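Type 2A phosphatase-associated protein 42 (Saccharomyces cerevisiae, PDB 2V0P) inhibits the PP2A-like phosphatase SIT4 and associates with PP2A catalytic subunits in TOR signalling, represented here by its N-terminal, tetratricopeptide repeat-like domain. Local coordinates at residues L45-I49 against F50-A54; V75-Y78 against L79-I83; S107-S110 against F111-L115; T67-I70 against K71-A74. All blocks are in the same frame, centred on the assembly; numbering follows the deposited sequence.

How the interactions relate
All four interactions are local contacts of the N-terminal domain, three on helices and one on the connection between helices 29-52 and 75-83, and they join up through side chains. Interaction 1, at the end of helix 29-52, meets interaction 2 on helix 75-83 through a salt bridge, K46 NZ to D76 OD1 at 2.6 Å, and meets interaction 4 where I49 CD1 lies 3.5 Å from F72 CD1. Interaction 4 runs straight on in sequence into interaction 2. Interactions 2 and 3, with centres about 8 Å apart, are the most central; S107 OG probably hydrogen-bonds G80 O at 2.8 Å, and F111 packs on G80 and L81. A bound zinc ion lies about 6 Å from the V108 side chain of interaction 3.

Interaction 1 of 4, residues L45-I49 against F50-A54; sequences LKTAI and FDRLA
K46 lays its aliphatic chain across the ring of F50, one turn further along helix 29-52. CG does the touching: it sits over one face, displaced toward the rim, 4.2 Å from the centroid of the F50 ring and 22° off its normal, a CH-pi contact. With CG anti to the backbone N (chi1 -178°) and the rest of the chain extended, the lysine crosses over the face and rises slightly from it. NZ lies 5.3 Å from the F50 centroid, at most a weak cation-pi attraction; its main partner is D76 of helix 75-83, in a salt bridge. I49 CB packs 3.9 Å from F50 CD1. On a more exposed side, T47 CG2 rests above the guanidinium plane of R52, 3.5 Å from R52 CZ.

The backbone places these groups. F50 N donates to K46 O at 2.8 Å, an ordinary alpha-helical bond. The turn then widens to pi type: R52 N reaches back five residues to T47 O at 2.9 Å, an oxygen that also takes a weak bond from D51 N, and L53 N likewise bonds A48 O. Replacing F50 with an alanine would probably take away the surface on which the K46 methylenes lie and open a gap beside V75 of helix 75-83. The lysine thus divides its chemistry, greasy chain on the ring and charge on the aspartate.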
ATOM      1  N   LEU A  45     -18.184  26.083 -14.290  1.00 37.02           N
ATOM      2  CA  LEU A  45     -17.510  27.299 -13.768  1.00 35.29           C
ATOM      3  C   LEU A  45     -16.116  27.498 -14.316  1.00 35.98           C
ATOM      4  O   LEU A  45     -15.755  28.628 -14.803  1.00 35.60           O
ATOM      5  CB  LEU A  45     -17.574  27.315 -12.262  1.00 35.76           C
ATOM      6  CG  LEU A  45     -17.087  28.508 -11.474  1.00 39.70           C
ATOM      7  CD1 LEU A  45     -17.888  29.749 -11.895  1.00 40.50           C
ATOM      8  CD2 LEU A  45     -17.245  28.220 -10.002  1.00 41.52           C
ATOM      9  N   LYS A  46     -15.351  26.402 -14.368  1.00 35.48           N
ATOM     10  CA  LYS A  46     -14.104  26.436 -15.037  1.00 35.19           C
ATOM     11  C   LYS A  46     -14.198  26.954 -16.460  1.00 34.93           C
ATOM     12  O   LYS A  46     -13.418  27.802 -16.844  1.00 37.10           O
ATOM     13  CB  LYS A  46     -13.450  25.064 -15.029  1.00 35.18           C
ATOM     14  CG  LYS A  46     -12.127  25.087 -15.685  1.00 37.79           C
ATOM     15  CD  LYS A  46     -11.308  23.875 -15.365  1.00 42.32           C
ATOM     16  CE  LYS A  46     -10.164  23.774 -16.356  1.00 46.56           C
ATOM     17  NZ  LYS A  46      -9.105  22.847 -15.851  1.00 46.14           N
ATOM     18  N   THR A  47     -15.128  26.421 -17.250  1.00 35.10           N
ATOM     19  CA  THR A  47     -15.385  26.907 -18.616  1.00 36.25           C
ATOM     20  C   THR A  47     -15.722  28.423 -18.675  1.00 35.23           C
ATOM     21  O   THR A  47     -15.144  29.185 -19.450  1.00 36.35           O
ATOM     22  CB  THR A  47     -16.493  26.033 -19.283  1.00 35.88           C
ATOM     23  OG1 THR A  47     -15.982  24.706 -19.415  1.00 37.94           O
ATOM     24  CG2 THR A  47     -16.851  26.544 -20.671  1.00 38.38           C
ATOM     25  N   ALA A  48     -16.641  28.834 -17.822  1.00 35.30           N
ATOM     26  CA  ALA A  48     -17.027  30.212 -17.665  1.00 36.16           C
ATOM     27  C   ALA A  48     -15.812  31.122 -17.351  1.00 36.83           C
ATOM     28  O   ALA A  48     -15.606  32.134 -18.054  1.00 39.20           O
ATOM     29  CB  ALA A  48     -18.118  30.340 -16.629  1.00 33.00           C
ATOM     30  N   ILE A  49     -15.047  30.790 -16.328  1.00 38.06           N
ATOM     31  CA  ILE A  49     -13.870  31.563 -15.909  1.00 38.35           C
ATOM     32  C   ILE A  49     -12.682  31.429 -16.851  1.00 38.74           C
ATOM     33  O   ILE A  49     -12.244  32.420 -17.369  1.00 40.72           O
ATOM     34  CB  ILE A  49     -13.420  31.249 -14.455  1.00 41.18           C
ATOM     35  CG1 ILE A  49     -14.565  31.417 -13.454  1.00 42.34           C
ATOM     36  CG2 ILE A  49     -12.224  32.107 -14.047  1.00 41.88           C
ATOM     37  CD1 ILE A  49     -14.340  30.597 -12.207  1.00 44.98           C
ATOM     38  N   PHE A  50     -12.129  30.233 -17.042  1.00 39.85           N
ATOM     39  CA  PHE A  50     -10.982  30.025 -17.904  1.00 41.30           C
ATOM     40  C   PHE A  50     -11.258  30.191 -19.428  1.00 43.84           C
ATOM     41  O   PHE A  50     -10.469  30.823 -20.107  1.00 44.61           O
ATOM     42  CB  PHE A  50     -10.363  28.636 -17.686  1.00 42.40           C
ATOM     43  CG  PHE A  50      -9.817  28.397 -16.300  1.00 37.93           C
ATOM     44  CD1 PHE A  50     -10.593  28.602 -15.188  1.00 39.32           C
ATOM     45  CD2 PHE A  50      -8.552  27.863 -16.133  1.00 45.32           C
ATOM     46  CE1 PHE A  50     -10.108  28.352 -13.905  1.00 42.70           C
ATOM     47  CE2 PHE A  50      -8.060  27.587 -14.867  1.00 39.42           C
ATOM     48  CZ  PHE A  50      -8.825  27.845 -13.755  1.00 41.70           C
ATOM     49  N   ASP A  51     -12.339  29.621 -19.967  1.00 45.65           N
ATOM     50  CA  ASP A  51     -12.590  29.693 -21.423  1.00 48.67           C
ATOM     51  C   ASP A  51     -13.273  30.979 -21.906  1.00 49.46           C
ATOM     52  O   ASP A  51     -12.818  31.636 -22.869  1.00 50.17           O
ATOM     53  CB  ASP A  51     -13.412  28.482 -21.901  1.00 49.47           C
ATOM     54  CG  ASP A  51     -12.612  27.191 -21.932  1.00 52.05           C
ATOM     55  OD1 ASP A  51     -11.509  27.142 -21.343  1.00 53.91           O
ATOM     56  OD2 ASP A  51     -13.099  26.214 -22.552  1.00 55.81           O
ATOM     57  N   ARG A  52     -14.374  31.330 -21.245  1.00 50.28           N
ATOM     58  CA  ARG A  52     -15.293  32.342 -21.758  1.00 50.92           C
ATOM     59  C   ARG A  52     -14.998  33.773 -21.308  1.00 50.48           C
ATOM     60  O   ARG A  52     -15.145  34.711 -22.098  1.00 51.68           O
ATOM     61  CB  ARG A  52     -16.741  31.941 -21.470  1.00 51.39           C
ATOM     62  CG  ARG A  52     -17.113  30.592 -22.092  1.00 53.81           C
ATOM     63  CD  ARG A  52     -18.532  30.595 -22.624  1.00 58.56           C
ATOM     64  NE  ARG A  52     -19.012  29.251 -22.965  1.00 61.15           N
ATOM     65  CZ  ARG A  52     -19.529  28.392 -22.085  1.00 63.08           C
ATOM     66  NH1 ARG A  52     -19.621  28.723 -20.795  1.00 63.00           N
ATOM     67  NH2 ARG A  52     -19.943  27.195 -22.492  1.00 63.85           N
ATOM     68  N   LEU A  53     -14.616  33.939 -20.048  1.00 49.93           N
ATOM     69  CA  LEU A  53     -13.999  35.193 -19.557  1.00 49.06           C
ATOM     70  C   LEU A  53     -12.524  35.144 -19.866  1.00 48.87           C
ATOM     71  O   LEU A  53     -11.870  36.189 -19.984  1.00 49.20           O
ATOM     72  CB  LEU A  53     -14.185  35.378 -18.048  1.00 48.57           C
ATOM     73  CG  LEU A  53     -15.596  35.606 -17.485  1.00 48.84           C
ATOM     74  CD1 LEU A  53     -15.528  35.805 -15.989  1.00 48.40           C
ATOM     75  CD2 LEU A  53     -16.297  36.790 -18.133  1.00 48.50           C
ATOM     76  N   ALA A  54     -12.020  33.916 -19.997  1.00 48.39           N
ATOM     77  CA  ALA A  54     -10.627  33.605 -20.289  1.00 48.82           C
ATOM     78  C   ALA A  54      -9.596  34.296 -19.373  1.00 49.39           C
ATOM     79  O   ALA A  54      -8.652  34.929 -19.848  1.00 50.29           O
ATOM     80  CB  ALA A  54     -10.326  33.824 -21.758  1.00 47.98           C
TER

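Interaction 2 of 4, residues V75-Y78 against L79-I83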
ATOM      1  N   VAL A  75      -9.802  26.137  -8.784  1.00 32.72           N
ATOM      2  CA  VAL A  75     -10.865  25.343  -9.369  1.00 34.31           C
ATOM      3  C   VAL A  75     -10.377  23.878  -9.640  1.00 35.16           C
ATOM      4  O   VAL A  75     -11.016  22.992  -9.266  1.00 35.44           O
ATOM      5  CB  VAL A  75     -11.503  25.920 -10.627  1.00 34.15           C
ATOM      6  CG1 VAL A  75     -11.946  27.376 -10.438  1.00 31.43           C
ATOM      7  CG2 VAL A  75     -10.666  25.774 -11.822  1.00 38.49           C
ATOM      8  N   ASP A  76      -9.219  23.680 -10.233  1.00 36.94           N
ATOM      9  CA  ASP A  76      -8.741  22.325 -10.432  1.00 35.98           C
ATOM     10  C   ASP A  76      -8.453  21.579  -9.123  1.00 38.29           C
ATOM     11  O   ASP A  76      -8.607  20.339  -9.096  1.00 38.22           O
ATOM     12  CB  ASP A  76      -7.536  22.319 -11.313  1.00 38.63           C
ATOM     13  CG  ASP A  76      -7.836  22.815 -12.691  1.00 39.40           C
ATOM     14  OD1 ASP A  76      -8.806  22.306 -13.277  1.00 46.28           O
ATOM     15  OD2 ASP A  76      -7.097  23.711 -13.162  1.00 42.40           O
ATOM     16  N   TYR A  77      -8.031  22.296  -8.055  1.00 35.46           N
ATOM     17  CA  TYR A  77      -7.820  21.681  -6.797  1.00 34.99           C
ATOM     18  C   TYR A  77      -9.156  21.064  -6.304  1.00 36.08           C
ATOM     19  O   TYR A  77      -9.188  19.909  -5.883  1.00 32.07           O
ATOM     20  CB  TYR A  77      -7.257  22.626  -5.750  1.00 35.45           C
ATOM     21  CG  TYR A  77      -7.205  22.146  -4.325  1.00 32.04           C
ATOM     22  CD1 TYR A  77      -6.257  21.154  -3.881  1.00 32.74           C
ATOM     23  CD2 TYR A  77      -8.060  22.678  -3.370  1.00 29.90           C
ATOM     24  CE1 TYR A  77      -6.232  20.758  -2.559  1.00 27.34           C
ATOM     25  CE2 TYR A  77      -7.988  22.275  -2.081  1.00 36.11           C
ATOM     26  CZ  TYR A  77      -7.039  21.279  -1.702  1.00 30.93           C
ATOM     27  OH  TYR A  77      -6.993  20.899  -0.443  1.00 30.86           O
ATOM     28  N   TYR A  78     -10.230  21.856  -6.382  1.00 33.77           N
ATOM     29  CA  TYR A  78     -11.481  21.458  -5.867  1.00 33.30           C
ATOM     30  C   TYR A  78     -12.069  20.281  -6.755  1.00 35.07           C
ATOM     31  O   TYR A  78     -12.722  19.429  -6.242  1.00 33.82           O
ATOM     32  CB  TYR A  78     -12.423  22.685  -5.768  1.00 36.46           C
ATOM     33  CG  TYR A  78     -12.218  23.419  -4.472  1.00 33.27           C
ATOM     34  CD1 TYR A  78     -11.536  24.600  -4.421  1.00 35.94           C
ATOM     35  CD2 TYR A  78     -12.646  22.858  -3.277  1.00 36.57           C
ATOM     36  CE1 TYR A  78     -11.338  25.242  -3.255  1.00 38.60           C
ATOM     37  CE2 TYR A  78     -12.425  23.486  -2.075  1.00 41.26           C
ATOM     38  CZ  TYR A  78     -11.772  24.687  -2.082  1.00 40.31           C
ATOM     39  OH  TYR A  78     -11.562  25.349  -0.904  1.00 42.22           O
ATOM     40  N   LEU A  79     -11.830  20.301  -8.048  1.00 35.24           N
ATOM     41  CA  LEU A  79     -12.218  19.228  -8.923  1.00 37.25           C
ATOM     42  C   LEU A  79     -11.465  17.946  -8.483  1.00 36.95           C
ATOM     43  O   LEU A  79     -12.064  16.911  -8.367  1.00 38.16           O
ATOM     44  CB  LEU A  79     -11.986  19.565 -10.392  1.00 36.05           C
ATOM     45  CG  LEU A  79     -12.933  20.519 -11.196  1.00 33.39           C
ATOM     46  CD1 LEU A  79     -12.365  20.660 -12.520  1.00 33.56           C
ATOM     47  CD2 LEU A  79     -14.333  20.027 -11.308  1.00 33.48           C
ATOM     48  N   GLY A  80     -10.168  18.065  -8.224  1.00 36.92           N
ATOM     49  CA  GLY A  80      -9.383  16.968  -7.621  1.00 35.59           C
ATOM     50  C   GLY A  80     -10.017  16.324  -6.422  1.00 31.92           C
ATOM     51  O   GLY A  80     -10.178  15.111  -6.385  1.00 35.30           O
ATOM     52  N   LEU A  81     -10.381  17.131  -5.466  1.00 31.83           N
ATOM     53  CA  LEU A  81     -10.980  16.711  -4.249  1.00 34.54           C
ATOM     54  C   LEU A  81     -12.384  16.049  -4.463  1.00 34.22           C
ATOM     55  O   LEU A  81     -12.717  15.023  -3.846  1.00 35.12           O
ATOM     56  CB  LEU A  81     -11.099  17.868  -3.317  1.00 33.75           C
ATOM     57  CG  LEU A  81      -9.873  18.506  -2.711  1.00 35.66           C
ATOM     58  CD1 LEU A  81     -10.351  19.644  -1.890  1.00 38.28           C
ATOM     59  CD2 LEU A  81      -9.104  17.466  -1.864  1.00 36.24           C
ATOM     60  N   LEU A  82     -13.187  16.645  -5.327  1.00 34.91           N
ATOM     61  CA  LEU A  82     -14.529  16.122  -5.536  1.00 33.55           C
ATOM     62  C   LEU A  82     -14.524  14.826  -6.314  1.00 33.01           C
ATOM     63  O   LEU A  82     -15.211  13.921  -5.929  1.00 33.83           O
ATOM     64  CB  LEU A  82     -15.404  17.161  -6.275  1.00 36.40           C
ATOM     65  CG  LEU A  82     -15.605  18.476  -5.522  1.00 28.20           C
ATOM     66  CD1 LEU A  82     -16.049  19.512  -6.549  1.00 40.88           C
ATOM     67  CD2 LEU A  82     -16.616  18.383  -4.543  1.00 28.21           C
ATOM     68  N   ILE A  83     -13.781  14.772  -7.407  1.00 33.01           N
ATOM     69  CA  ILE A  83     -13.696  13.618  -8.244  1.00 35.14           C
ATOM     70  C   ILE A  83     -13.146  12.385  -7.482  1.00 35.38           C
ATOM     71  O   ILE A  83     -13.636  11.317  -7.639  1.00 35.54           O
ATOM     72  CB  ILE A  83     -12.868  13.885  -9.496  1.00 36.57           C
ATOM     73  CG1 ILE A  83     -13.538  14.985 -10.348  1.00 34.61           C
ATOM     74  CG2 ILE A  83     -12.787  12.595 -10.371  1.00 36.95           C
ATOM     75  CD1 ILE A  83     -12.831  15.338 -11.473  1.00 34.77           C
TER
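Y78 and L81 lie side by side and point the same way, Y78 CD2 4.2 Å from L81 CD1. A second ring, that of Y77, meets the same leucine differently: L81 presents CG over one face, offset to the rim, in a CH-pi contact with CG 4.2 Å from the centroid of the Y77 ring and 15° off the normal. L81 CD1 reaches closer still, 3.5 Å from Y77 CE2. With CG anti to the backbone N (chi1 170°), the Y77 ring stands out nearly square to the helix axis, where L81, one turn on, can lie against it. The tyrosines also pack on one another, Y77 CD2 standing 4.1 Å above the middle of the Y78 ring.

L79 faces another side: its CD1 comes 4.0 Å from D76 OD1, while its CG passes beside V75 O. Regular bonds underlie all this, L79 N to V75 O, G80 N to D76 O, L81 N to Y77 O and L82 N to Y78 O.

Every touching residue is buried, for helix 75-83 is enclosed by other helices. Helix 4-19 meets Y78 through I12 and L81 through Y15, and L42 of helix 29-52 packs on Y78 and L79. Helix 93-120 brings F111 against Y77 and L81 and S110 against L79. Helix 199-231 supplies D214, which hydrogen-bonds Y77 OH, and F211, stacked on the Y77 ring.

Interaction 3 of 4, residues S107-S110 against F111-L115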
ATOM      1  N   SER A 107      -9.129  12.557 -10.849  1.00 33.83           N
ATOM      2  CA  SER A 107      -8.746  13.318  -9.681  1.00 36.34           C
ATOM      3  C   SER A 107      -7.269  13.782  -9.742  1.00 35.47           C
ATOM      4  O   SER A 107      -7.004  14.973  -9.668  1.00 33.24           O
ATOM      5  CB  SER A 107      -9.001  12.515  -8.408  1.00 35.66           C
ATOM      6  OG  SER A 107      -8.437  13.172  -7.298  1.00 41.20           O
ATOM      7  N   VAL A 108      -6.333  12.821  -9.895  1.00 35.08           N
ATOM      8  CA  VAL A 108      -4.936  13.101 -10.083  1.00 32.00           C
ATOM      9  C   VAL A 108      -4.647  14.054 -11.255  1.00 34.85           C
ATOM     10  O   VAL A 108      -3.869  14.991 -11.077  1.00 30.72           O
ATOM     11  CB  VAL A 108      -4.071  11.824 -10.104  1.00 35.55           C
ATOM     12  CG1 VAL A 108      -2.640  12.138 -10.457  1.00 34.80           C
ATOM     13  CG2 VAL A 108      -4.191  11.068  -8.727  1.00 33.29           C
ATOM     14  N   GLU A 109      -5.301  13.866 -12.419  1.00 33.89           N
ATOM     15  CA  GLU A 109      -5.129  14.783 -13.512  1.00 34.33           C
ATOM     16  C   GLU A 109      -5.506  16.221 -13.069  1.00 32.56           C
ATOM     17  O   GLU A 109      -4.738  17.118 -13.354  1.00 34.94           O
ATOM     18  CB  GLU A 109      -5.919  14.379 -14.737  1.00 34.38           C
ATOM     19  CG  GLU A 109      -5.535  15.068 -15.990  1.00 38.98           C
ATOM     20  CD  GLU A 109      -6.092  14.369 -17.222  1.00 48.53           C
ATOM     21  OE1 GLU A 109      -6.324  13.130 -17.160  1.00 52.88           O
ATOM     22  OE2 GLU A 109      -6.282  15.053 -18.262  1.00 52.46           O
ATOM     23  N   SER A 110      -6.654  16.395 -12.431  1.00 29.50           N
ATOM     24  CA  SER A 110      -7.079  17.699 -11.963  1.00 34.36           C
ATOM     25  C   SER A 110      -6.044  18.282 -10.998  1.00 33.72           C
ATOM     26  O   SER A 110      -5.697  19.452 -11.089  1.00 35.27           O
ATOM     27  CB  SER A 110      -8.442  17.690 -11.293  1.00 32.20           C
ATOM     28  OG  SER A 110      -9.450  17.571 -12.227  1.00 40.47           O
ATOM     29  N   PHE A 111      -5.594  17.467 -10.067  1.00 32.82           N
ATOM     30  CA  PHE A 111      -4.565  17.898  -9.104  1.00 34.53           C
ATOM     31  C   PHE A 111      -3.328  18.379  -9.836  1.00 34.13           C
ATOM     32  O   PHE A 111      -2.764  19.375  -9.459  1.00 34.67           O
ATOM     33  CB  PHE A 111      -4.248  16.765  -8.092  1.00 33.48           C
ATOM     34  CG  PHE A 111      -5.232  16.656  -6.967  1.00 31.88           C
ATOM     35  CD1 PHE A 111      -5.509  17.749  -6.156  1.00 34.34           C
ATOM     36  CD2 PHE A 111      -5.823  15.428  -6.655  1.00 31.32           C
ATOM     37  CE1 PHE A 111      -6.409  17.676  -5.123  1.00 33.30           C
ATOM     38  CE2 PHE A 111      -6.730  15.339  -5.629  1.00 32.34           C
ATOM     39  CZ  PHE A 111      -7.039  16.489  -4.834  1.00 32.52           C
ATOM     40  N   ILE A 112      -2.921  17.682 -10.893  1.00 34.30           N
ATOM     41  CA  ILE A 112      -1.743  18.071 -11.659  1.00 36.52           C
ATOM     42  C   ILE A 112      -1.928  19.372 -12.512  1.00 35.83           C
ATOM     43  O   ILE A 112      -1.059  20.237 -12.567  1.00 33.26           O
ATOM     44  CB  ILE A 112      -1.152  16.859 -12.429  1.00 36.91           C
ATOM     45  CG1 ILE A 112      -0.727  15.771 -11.389  1.00 39.80           C
ATOM     46  CG2 ILE A 112       0.005  17.273 -13.282  1.00 38.67           C
ATOM     47  CD1 ILE A 112      -0.113  14.539 -11.994  1.00 39.17           C
ATOM     48  N   ASN A 113      -3.094  19.483 -13.129  1.00 34.33           N
ATOM     49  CA  ASN A 113      -3.574  20.733 -13.724  1.00 35.46           C
ATOM     50  C   ASN A 113      -3.407  21.920 -12.762  1.00 34.24           C
ATOM     51  O   ASN A 113      -2.806  22.872 -13.126  1.00 36.16           O
ATOM     52  CB  ASN A 113      -5.047  20.555 -14.138  1.00 33.69           C
ATOM     53  CG  ASN A 113      -5.204  19.676 -15.335  1.00 34.76           C
ATOM     54  OD1 ASN A 113      -4.237  19.327 -15.953  1.00 38.44           O
ATOM     55  ND2 ASN A 113      -6.455  19.339 -15.702  1.00 34.77           N
ATOM     56  N   PHE A 114      -3.882  21.791 -11.523  1.00 35.28           N
ATOM     57  CA  PHE A 114      -3.790  22.791 -10.504  1.00 34.89           C
ATOM     58  C   PHE A 114      -2.304  23.214 -10.258  1.00 34.27           C
ATOM     59  O   PHE A 114      -2.037  24.334 -10.299  1.00 32.98           O
ATOM     60  CB  PHE A 114      -4.465  22.325  -9.242  1.00 34.91           C
ATOM     61  CG  PHE A 114      -4.266  23.221  -8.040  1.00 38.28           C
ATOM     62  CD1 PHE A 114      -4.680  24.578  -8.052  1.00 27.59           C
ATOM     63  CD2 PHE A 114      -3.714  22.713  -6.876  1.00 32.47           C
ATOM     64  CE1 PHE A 114      -4.493  25.392  -6.958  1.00 33.12           C
ATOM     65  CE2 PHE A 114      -3.561  23.560  -5.712  1.00 38.69           C
ATOM     66  CZ  PHE A 114      -3.942  24.918  -5.785  1.00 35.48           C
ATOM     67  N   LEU A 115      -1.385  22.272 -10.040  1.00 34.53           N
ATOM     68  CA  LEU A 115       0.008  22.580  -9.785  1.00 34.14           C
ATOM     69  C   LEU A 115       0.656  23.183 -11.001  1.00 33.28           C
ATOM     70  O   LEU A 115       1.462  24.098 -10.901  1.00 34.85           O
ATOM     71  CB  LEU A 115       0.805  21.307  -9.307  1.00 32.99           C
ATOM     72  CG  LEU A 115       0.250  20.605  -8.077  1.00 31.17           C
ATOM     73  CD1 LEU A 115       1.069  19.314  -7.741  1.00 38.28           C
ATOM     74  CD2 LEU A 115       0.104  21.438  -6.826  1.00 28.23           C
TER
HETATM   75  O   HOH W   1      -8.901  19.851 -13.997  1.00 30.23           O
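S107 brings its OG obliquely up to the F111 ring, 3.2 Å from F111 CE2. Its torsion, with OG anti to the serine's own backbone N (chi1 171°), turns the hydroxyl toward helix 75-83, where it hydrogen-bonds G80 O. S107 O accepts the backbone bond of F111 N. Next comes V108, whose CG1 lies side by side with I112, 3.8 Å from I112 CD1; both also touch P141. E109 contributes mainly its carbonyl: N113 N donates to E109 O at 2.9 Å, and N113 CG folds back to 3.3 Å from the same E109 O. S110 closes the turn through a water, which sits 2.9 Å from S110 OG and accepts from N113 ND2 at 3.0 Å.

On the far end of its amide, N113 OD1 takes a hydrogen bond from R138. The two sides of this turn of helix 93-120 therefore differ in character: F111 is packed among helices 75-83 and 199-231, whereas N113 has both ends of its amide engaged, water at the nitrogen and arginine at the oxygen, which should hold the group from flipping.

Interaction 4 of 4, residues T67-I70 against K71-A74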
ATOM      1  N   THR A  67      -7.774  40.695  -6.892  1.00 31.10           N
ATOM      2  CA  THR A  67      -7.697  39.910  -5.648  1.00 32.53           C
ATOM      3  C   THR A  67      -8.752  38.827  -5.595  1.00 30.86           C
ATOM      4  O   THR A  67      -8.469  37.718  -5.246  1.00 33.74           O
ATOM      5  CB  THR A  67      -7.680  40.823  -4.384  1.00 30.88           C
ATOM      6  OG1 THR A  67      -6.441  41.499  -4.353  1.00 33.24           O
ATOM      7  CG2 THR A  67      -7.800  40.009  -3.086  1.00 34.72           C
ATOM      8  N   ALA A  68      -9.984  39.157  -5.963  1.00 31.21           N
ATOM      9  CA  ALA A  68     -11.051  38.230  -5.847  1.00 30.34           C
ATOM     10  C   ALA A  68     -10.973  37.091  -6.892  1.00 29.97           C
ATOM     11  O   ALA A  68     -11.588  36.127  -6.700  1.00 33.46           O
ATOM     12  CB  ALA A  68     -12.373  38.939  -5.864  1.00 31.18           C
ATOM     13  N   SER A  69     -10.188  37.245  -7.949  1.00 30.26           N
ATOM     14  CA  SER A  69      -9.968  36.285  -8.991  1.00 29.05           C
ATOM     15  C   SER A  69      -8.928  35.182  -8.569  1.00 31.58           C
ATOM     16  O   SER A  69      -8.759  34.190  -9.241  1.00 31.44           O
ATOM     17  CB  SER A  69      -9.455  36.959 -10.247  1.00 28.77           C
ATOM     18  OG  SER A  69     -10.416  37.866 -10.841  1.00 31.85           O
ATOM     19  N   ILE A  70      -8.223  35.424  -7.488  1.00 32.09           N
ATOM     20  CA  ILE A  70      -7.089  34.596  -7.114  1.00 33.09           C
ATOM     21  C   ILE A  70      -7.701  33.226  -6.684  1.00 32.00           C
ATOM     22  O   ILE A  70      -7.109  32.227  -6.968  1.00 33.32           O
ATOM     23  CB  ILE A  70      -6.302  35.244  -5.994  1.00 33.00           C
ATOM     24  CG1 ILE A  70      -5.501  36.456  -6.535  1.00 36.48           C
ATOM     25  CG2 ILE A  70      -5.367  34.228  -5.300  1.00 35.59           C
ATOM     26  CD1 ILE A  70      -4.659  37.120  -5.484  1.00 39.28           C
ATOM     27  N   LYS A  71      -8.848  33.256  -6.018  1.00 31.34           N
ATOM     28  CA  LYS A  71      -9.630  32.099  -5.573  1.00 35.72           C
ATOM     29  C   LYS A  71      -9.723  31.030  -6.668  1.00 34.20           C
ATOM     30  O   LYS A  71      -9.628  29.885  -6.405  1.00 37.43           O
ATOM     31  CB  LYS A  71     -11.083  32.515  -5.304  1.00 35.96           C
ATOM     32  CG  LYS A  71     -11.394  32.884  -3.881  1.00 41.60           C
ATOM     33  CD  LYS A  71     -12.742  33.662  -3.735  1.00 40.11           C
ATOM     34  CE  LYS A  71     -13.651  33.704  -4.990  1.00 43.56           C
ATOM     35  NZ  LYS A  71     -13.750  35.147  -5.554  1.00 37.15           N
ATOM     36  N   PHE A  72      -9.950  31.482  -7.893  1.00 35.54           N
ATOM     37  CA  PHE A  72     -10.260  30.655  -9.032  1.00 33.51           C
ATOM     38  C   PHE A  72      -9.097  29.796  -9.494  1.00 29.95           C
ATOM     39  O   PHE A  72      -9.301  28.894 -10.232  1.00 33.74           O
ATOM     40  CB  PHE A  72     -10.668  31.524 -10.214  1.00 31.19           C
ATOM     41  CG  PHE A  72     -11.877  32.408  -9.941  1.00 33.44           C
ATOM     42  CD1 PHE A  72     -12.961  31.926  -9.245  1.00 30.82           C
ATOM     43  CD2 PHE A  72     -11.883  33.725 -10.356  1.00 34.74           C
ATOM     44  CE1 PHE A  72     -14.051  32.746  -8.964  1.00 37.13           C
ATOM     45  CE2 PHE A  72     -12.981  34.552 -10.120  1.00 35.22           C
ATOM     46  CZ  PHE A  72     -14.057  34.062  -9.413  1.00 35.04           C
ATOM     47  N   LEU A  73      -7.883  30.170  -9.186  1.00 31.64           N
ATOM     48  CA  LEU A  73      -6.740  29.371  -9.554  1.00 31.14           C
ATOM     49  C   LEU A  73      -6.942  27.987  -8.836  1.00 28.84           C
ATOM     50  O   LEU A  73      -6.337  26.981  -9.209  1.00 31.25           O
ATOM     51  CB  LEU A  73      -5.471  30.052  -9.027  1.00 33.63           C
ATOM     52  CG  LEU A  73      -4.941  31.289  -9.794  1.00 35.60           C
ATOM     53  CD1 LEU A  73      -3.732  31.924  -9.117  1.00 38.27           C
ATOM     54  CD2 LEU A  73      -4.608  30.963 -11.250  1.00 40.01           C
ATOM     55  N   ALA A  74      -7.750  27.965  -7.807  1.00 28.85           N
ATOM     56  CA  ALA A  74      -8.064  26.636  -7.110  1.00 31.14           C
ATOM     57  C   ALA A  74      -9.204  25.737  -7.684  1.00 33.48           C
ATOM     58  O   ALA A  74      -9.523  24.666  -7.107  1.00 34.16           O
ATOM     59  CB  ALA A  74      -8.255  26.821  -5.716  1.00 27.05           C
TER
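The connection between helices 29-52 and 75-83 ends in a run of tight turns with helical torsions, and this contact spans two of them. K71 curls back over the first residues, its NZ donating to A68 O at 2.6 Å. The lysine chain pays for that reach, being bent at its third and fourth torsions with chi3 almost eclipsed at 11°. The same NZ also hydrogen-bonds T5 OG1 of helix 4-19, so the ammonium pins the A68 carbonyl to a neighbouring helix. An alanine in place of K71 would probably leave A68 O without this donor and T5 OG1 without its hydrogen bond to the lysine.

F72 folds its ring back on S69 and A68: CD2 lies 4.0 Å from S69 CB and 3.3 Å from S69 O, and A68 O stands over one ring face, 4.0 Å from F72 CE2. The backbone bonds each span three residues. F72 N donates to S69 O at 3.3 Å, standing 60° out of the carbonyl plane, and L73 N donates to I70 O at 3.1 Å, also well above the carbonyl plane.

I70 and L73 both pack on L208 of helix 199-231, while F72 touches V4 and T5 of helix 4-19. Bonds between residues i and i+3 with helical torsions are those of successive beta-turns, here leading directly into helix 75-83.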